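PDB 4K2H: intracellular protease/amidase from Salmonella enterica subsp. enterica serovar Typhimurium, which is of uncertain function but may act as a peptidase of the DJ-1/PfpI family, and binds zinc ions. Local coordinates for residues L27-I32 and R178-H183; V144-N149 and S167-G172. The protein carries 1 engineered substitution. One frame throughout, in Å; residues are numbered along the deposited sequence.

Contact 1: L27-I32 and R178-H183; sequences LRRLHI and REQAEH
Gln-180 reaches from helix 174-183 to the C-terminal end of helix 17-29 and meets two consecutive residues there, Arg-29 with its amide and Leu-30 with its methylene groups. The glutamine and arginine side chains cross at about a right angle. The amide oxygen lies against the carbon part of the arginine, with Gln-180 OE1 3.3 Å from Arg-29 CD and 3.5 Å from Arg-29 CB. OE1 lies off the guanidinium edge, near its plane, but too far away for a hydrogen bond, and the amide and guanidinium planes are 32° apart. OE1 is buried by the contact and has no polar partner anywhere in the model. Gln-180 is bent at chi2 (-58°), which lets CG and the amide face different neighbours. Gln-180 CG packs against Leu-30 CD2 at 3.5 Å, and the two side chains slide past each other in opposite directions, bringing Leu-30 CD2 within 4.1 Å of Gln-180 CB as well.

The polar end of Arg-29 is engaged elsewhere. Extended from CG to NE, it makes a salt bridge from NE to Asp-25 OD2 on its own helix, and its side chain lies about 4 Å, between nearest atoms, from a bound zinc ion. Asp-25 binds zinc in a structure of this protein, though not in this chain. Arg-29 NH2 adds a long, weak ion pair with Glu-16 of the second subunit.

Leu-30 is the first residue beyond helix 17-29, whose end is a Schellman motif with His-31 as C-prime: Ile-32 N bonds to Leu-27 O at 3.0 Å and His-31 N to Arg-28 O. Both segments rest on helix 159-171, Leu-27 and Leu-30 at Ser-167 and Ala-181 at Leu-164, while Leu-27 and Ile-32 pack on Val-7 of strand 6-11.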
loop_
_atom_site.group_PDB
_atom_site.type_symbol
_atom_site.label_atom_id
_atom_site.label_comp_id
_atom_site.label_asym_id
_atom_site.label_seq_id
_atom_site.Cartn_x
_atom_site.Cartn_y
_atom_site.Cartn_z
ATOM N N LEU A 27 9.448 1.708 -5.715
ATOM C CA LEU A 27 10.065 1.941 -7.004
ATOM C C LEU A 27 10.125 3.430 -7.334
ATOM O O LEU A 27 11.179 3.927 -7.771
ATOM C CB LEU A 27 9.346 1.179 -8.116
ATOM C CG LEU A 27 9.387 -0.366 -8.091
ATOM C CD1 LEU A 27 8.382 -0.952 -9.082
ATOM C CD2 LEU A 27 10.769 -0.892 -8.421
ATOM N N ARG A 28 9.021 4.137 -7.126
ATOM C CA ARG A 28 8.965 5.548 -7.475
ATOM C C ARG A 28 9.767 6.412 -6.498
ATOM O O ARG A 28 10.244 7.469 -6.886
ATOM C CB ARG A 28 7.501 6.063 -7.634
ATOM C CG ARG A 28 6.951 5.882 -9.046
ATOM C CD ARG A 28 5.465 6.259 -9.222
ATOM N NE ARG A 28 4.944 5.931 -10.565
ATOM C CZ ARG A 28 3.657 5.842 -10.923
ATOM N NH1 ARG A 28 2.650 6.036 -10.062
ATOM N NH2 ARG A 28 3.362 5.505 -12.173
ATOM N N ARG A 29 9.955 5.975 -5.253
ATOM C CA ARG A 29 10.844 6.716 -4.337
ATOM C C ARG A 29 12.271 6.700 -4.860
ATOM O O ARG A 29 12.999 7.671 -4.699
ATOM C CB ARG A 29 10.849 6.131 -2.935
ATOM C CG ARG A 29 9.747 6.643 -2.039
ATOM C CD ARG A 29 9.630 5.792 -0.812
ATOM N NE ARG A 29 8.308 5.915 -0.239
ATOM C CZ ARG A 29 7.925 6.895 0.562
ATOM N NH1 ARG A 29 8.772 7.840 0.921
ATOM N NH2 ARG A 29 6.667 6.917 1.011
ATOM N N LEU A 30 12.654 5.597 -5.493
ATOM C CA LEU A 30 13.978 5.460 -6.119
ATOM C C LEU A 30 14.019 5.993 -7.533
ATOM O O LEU A 30 14.891 5.613 -8.282
ATOM C CB LEU A 30 14.349 3.994 -6.168
ATOM C CG LEU A 30 14.518 3.415 -4.777
ATOM C CD1 LEU A 30 14.358 1.923 -4.814
ATOM C CD2 LEU A 30 15.883 3.813 -4.229
ATOM N N HIS A 31 13.032 6.806 -7.924
ATOM C CA HIS A 31 12.971 7.374 -9.259
ATOM C C HIS A 31 13.113 6.327 -10.374
ATOM O O HIS A 31 13.525 6.658 -11.469
ATOM C CB HIS A 31 14.058 8.451 -9.434
ATOM C CG HIS A 31 14.071 9.487 -8.352
ATOM N ND1 HIS A 31 13.203 10.556 -8.338
ATOM C CD2 HIS A 31 14.852 9.622 -7.250
ATOM C CE1 HIS A 31 13.442 11.304 -7.276
ATOM N NE2 HIS A 31 14.437 10.759 -6.599
ATOM N N ILE A 32 12.779 5.070 -10.093
ATOM C CA ILE A 32 12.574 4.071 -11.145
ATOM C C ILE A 32 11.248 4.389 -11.843
ATOM O O ILE A 32 10.247 4.617 -11.183
ATOM C CB ILE A 32 12.571 2.645 -10.570
ATOM C CG1 ILE A 32 13.950 2.335 -9.967
ATOM C CG2 ILE A 32 12.173 1.624 -11.623
ATOM C CD1 ILE A 32 14.017 1.041 -9.192
ATOM N N ARG A 178 18.956 0.471 0.267
ATOM C CA ARG A 178 19.129 0.510 1.721
ATOM C C ARG A 178 18.911 1.907 2.292
ATOM O O ARG A 178 18.363 2.060 3.369
ATOM C CB ARG A 178 20.514 0.015 2.102
ATOM C CG ARG A 178 20.783 0.084 3.592
ATOM C CD ARG A 178 21.797 -0.953 4.047
ATOM N NE ARG A 178 21.265 -2.313 3.915
ATOM C CZ ARG A 178 21.687 -3.228 3.036
ATOM N NH1 ARG A 178 21.117 -4.430 3.018
ATOM N NH2 ARG A 178 22.670 -2.964 2.174
ATOM N N GLU A 179 19.333 2.920 1.556
ATOM C CA GLU A 179 19.153 4.291 1.987
ATOM C C GLU A 179 17.676 4.698 2.009
ATOM O O GLU A 179 17.263 5.418 2.907
ATOM C CB GLU A 179 19.952 5.222 1.084
ATOM C CG GLU A 179 19.868 6.686 1.475
ATOM C CD GLU A 179 21.116 7.494 1.112
ATOM O OE1 GLU A 179 22.129 6.916 0.636
ATOM O OE2 GLU A 179 21.075 8.726 1.318
ATOM N N GLN A 180 16.890 4.238 1.033
ATOM C CA GLN A 180 15.443 4.497 1.037
ATOM C C GLN A 180 14.743 3.722 2.136
ATOM O O GLN A 180 13.897 4.260 2.820
ATOM C CB GLN A 180 14.786 4.147 -0.308
ATOM C CG GLN A 180 14.665 5.313 -1.265
ATOM C CD GLN A 180 13.877 6.477 -0.691
ATOM O OE1 GLN A 180 12.827 6.306 -0.048
ATOM N NE2 GLN A 180 14.388 7.668 -0.909
ATOM N N ALA A 181 15.086 2.453 2.279
ATOM C CA ALA A 181 14.613 1.640 3.392
ATOM C C ALA A 181 14.918 2.309 4.746
ATOM O O ALA A 181 14.085 2.333 5.652
ATOM C CB ALA A 181 15.256 0.262 3.328
ATOM N N GLU A 182 16.109 2.861 4.890
ATOM C CA GLU A 182 16.408 3.620 6.096
ATOM C C GLU A 182 15.475 4.838 6.223
ATOM O O GLU A 182 14.919 5.070 7.281
ATOM C CB GLU A 182 17.889 4.027 6.144
ATOM C CG GLU A 182 18.820 2.839 6.405
ATOM C CD GLU A 182 20.317 3.159 6.285
ATOM O OE1 GLU A 182 20.695 4.346 6.143
ATOM O OE2 GLU A 182 21.128 2.208 6.351
ATOM N N HIS A 183 15.283 5.587 5.138
ATOM C CA HIS A 183 14.450 6.800 5.151
ATOM C C HIS A 183 12.974 6.538 5.582
ATOM O O HIS A 183 12.351 7.390 6.219
ATOM C CB HIS A 183 14.513 7.447 3.770
ATOM C CG HIS A 183 13.799 8.760 3.662
ATOM N ND1 HIS A 183 14.378 9.956 4.045
ATOM C CD2 HIS A 183 12.566 9.071 3.183
ATOM C CE1 HIS A 183 13.524 10.942 3.821
ATOM N NE2 HIS A 183 12.419 10.434 3.299
#

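Contact 2: V144-N149 and S167-G172; sequences VVEDGN and SARLLG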
loop_
_atom_site.group_PDB
_atom_site.type_symbol
_atom_site.label_atom_id
_atom_site.label_comp_id
_atom_site.label_asym_id
_atom_site.label_seq_id
_atom_site.Cartn_x
_atom_site.Cartn_y
_atom_site.Cartn_z
ATOM N N VAL A 144 11.052 -13.851 -0.188
ATOM C CA VAL A 144 11.360 -13.494 -1.532
ATOM C C VAL A 144 12.285 -14.571 -2.099
ATOM O O VAL A 144 13.280 -14.930 -1.485
ATOM C CB VAL A 144 12.054 -12.121 -1.591
ATOM C CG1 VAL A 144 12.405 -11.750 -3.024
ATOM C CG2 VAL A 144 11.154 -11.043 -1.010
ATOM N N VAL A 145 11.949 -15.076 -3.277
ATOM C CA VAL A 145 12.735 -16.081 -3.979
ATOM C C VAL A 145 13.196 -15.476 -5.274
ATOM O O VAL A 145 12.386 -14.824 -5.963
ATOM C CB VAL A 145 11.867 -17.296 -4.291
ATOM C CG1 VAL A 145 12.619 -18.309 -5.157
ATOM C CG2 VAL A 145 11.403 -17.919 -2.991
ATOM N N GLU A 146 14.473 -15.661 -5.607
ATOM C CA GLU A 146 15.013 -15.243 -6.904
ATOM C C GLU A 146 15.603 -16.404 -7.662
ATOM O O GLU A 146 16.417 -17.172 -7.116
ATOM C CB GLU A 146 16.138 -14.253 -6.730
ATOM C CG GLU A 146 15.743 -12.994 -6.027
ATOM C CD GLU A 146 16.932 -12.078 -5.867
ATOM O OE1 GLU A 146 17.497 -11.648 -6.902
ATOM O OE2 GLU A 146 17.289 -11.799 -4.705
ATOM N N ASP A 147 15.232 -16.524 -8.929
ATOM C CA ASP A 147 15.793 -17.568 -9.768
ATOM C C ASP A 147 15.826 -17.066 -11.181
ATOM O O ASP A 147 14.790 -17.046 -11.836
ATOM C CB ASP A 147 14.962 -18.850 -9.663
ATOM C CG ASP A 147 15.548 -20.008 -10.480
ATOM O OD1 ASP A 147 16.520 -19.805 -11.226
ATOM O OD2 ASP A 147 14.998 -21.111 -10.393
ATOM N N GLY A 148 17.017 -16.657 -11.636
ATOM C CA GLY A 148 17.181 -16.039 -12.945
ATOM C C GLY A 148 16.421 -14.727 -12.995
ATOM O O GLY A 148 16.607 -13.876 -12.141
ATOM N N ASN A 149 15.546 -14.567 -13.978
ATOM C CA ASN A 149 14.781 -13.334 -14.127
ATOM C C ASN A 149 13.375 -13.395 -13.431
ATOM O O ASN A 149 12.520 -12.542 -13.652
ATOM C CB ASN A 149 14.658 -12.984 -15.610
ATOM C CG ASN A 149 13.901 -14.052 -16.406
ATOM O OD1 ASN A 149 14.113 -15.257 -16.193
ATOM N ND2 ASN A 149 13.003 -13.621 -17.314
ATOM N N SER A 167 13.998 -3.642 -6.591
ATOM C CA SER A 167 14.634 -2.362 -6.891
ATOM C C SER A 167 16.155 -2.502 -6.988
ATOM O O SER A 167 16.797 -1.943 -7.876
ATOM C CB SER A 167 14.324 -1.336 -5.810
ATOM O OG SER A 167 12.945 -1.017 -5.756
ATOM N N ALA A 168 16.719 -3.236 -6.039
ATOM C CA ALA A 168 18.144 -3.400 -5.952
ATOM C C ALA A 168 18.628 -4.121 -7.198
ATOM O O ALA A 168 19.626 -3.747 -7.800
ATOM C CB ALA A 168 18.491 -4.190 -4.710
ATOM N N ARG A 169 17.904 -5.153 -7.598
ATOM C CA ARG A 169 18.209 -5.840 -8.839
ATOM C C ARG A 169 18.132 -4.909 -10.079
ATOM O O ARG A 169 19.029 -4.922 -10.936
ATOM C CB ARG A 169 17.262 -6.999 -8.990
ATOM C CG ARG A 169 17.499 -7.797 -10.242
ATOM C CD ARG A 169 18.715 -8.704 -10.154
ATOM N NE ARG A 169 18.430 -9.774 -11.099
ATOM C CZ ARG A 169 17.854 -10.932 -10.793
ATOM N NH1 ARG A 169 17.605 -11.796 -11.761
ATOM N NH2 ARG A 169 17.565 -11.248 -9.533
ATOM N N LEU A 170 17.077 -4.107 -10.179
ATOM C CA LEU A 170 16.971 -3.117 -11.268
ATOM C C LEU A 170 18.093 -2.074 -11.265
ATOM O O LEU A 170 18.557 -1.655 -12.334
ATOM C CB LEU A 170 15.640 -2.377 -11.225
ATOM C CG LEU A 170 14.396 -3.176 -11.631
ATOM C CD1 LEU A 170 13.152 -2.458 -11.160
ATOM C CD2 LEU A 170 14.344 -3.405 -13.133
ATOM N N LEU A 171 18.502 -1.646 -10.072
ATOM C CA LEU A 171 19.521 -0.605 -9.949
ATOM C C LEU A 171 20.944 -1.170 -10.005
ATOM O O LEU A 171 21.874 -0.428 -10.241
ATOM C CB LEU A 171 19.335 0.200 -8.661
ATOM C CG LEU A 171 18.092 1.099 -8.581
ATOM C CD1 LEU A 171 18.119 1.937 -7.316
ATOM C CD2 LEU A 171 17.992 2.019 -9.793
ATOM N N GLY A 172 21.093 -2.473 -9.760
ATOM C CA GLY A 172 22.401 -3.135 -9.704
ATOM C C GLY A 172 23.265 -2.597 -8.581
ATOM O O GLY A 172 24.467 -2.506 -8.729
#
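A beta hairpin with a two-residue turn, strands 144-147 and 150-153, is tied to helix 159-171 by the side chain of Arg-169. Gly-148 and Asn-149 have the backbone angles of a type II' turn, with the positive phi at Gly-148 favouring glycine. Arg-169 reaches both the last part of the strand and this turn. Its CG stands anti to the backbone N (chi1 -179°), and a bend at chi2 (76°) carries the guanidinium across to the hairpin. There the two terminal nitrogens divide the work. NH2 forms a salt bridge with Glu-146 OE1 at 2.7 Å, using one carboxylate oxygen, while NH1 donates to the carbonyl oxygen of Gly-148. The modelled separation of Arg-169 NH1 and Gly-148 O, 2.3 Å, is too short to be taken literally, so the geometry of this bond is doubtful.

Both acceptors lie at the guanidinium edge, near its plane, and the carboxylate is turned only 29° from it. If the Gly-148 bond is real, two partners on different nitrogens would probably restrain the rotation of the flat group. Glu-146, extended beyond CG, passes Arg-169 in the opposite direction, so that OE1 meets NH2. Asn-149 CA comes obliquely to Arg-169 NH1 at 4.0 Å.

The turn is also held by strand 101-104 and its approach: Asn-149 ND2 bonds to Lys-100 O and Asp-96 OD1, and its backbone pairs with Ile-102. Arg-169 and Leu-170 pack on Leu-101 of that strand, while Val-144 and Glu-146 lie on Thr-165, one turn earlier in helix 159-171.

How the contacts relate
Both contacts are at the surface, and helix 159-171 connects them: contact 2 uses its C-terminal turns directly, whereas contact 1 joins the two helices that pack on it, 17-29 and 174-183. Leu-30 CD1 and Leu-27 CD2 each lie 3.4 Å from Ser-167 OG, and Leu-27 CD2 also meets Leu-170 CD1, so 27-32 packs directly on 167-172. The chemistry differs. Contact 1 has no hydrogen bond or salt bridge between its segments, its arginine spending its charge on Asp-25 near the zinc and the second subunit. Contact 2 is ionic and polar, its arginine bound within the contact, away from the annotated sites and the other chain.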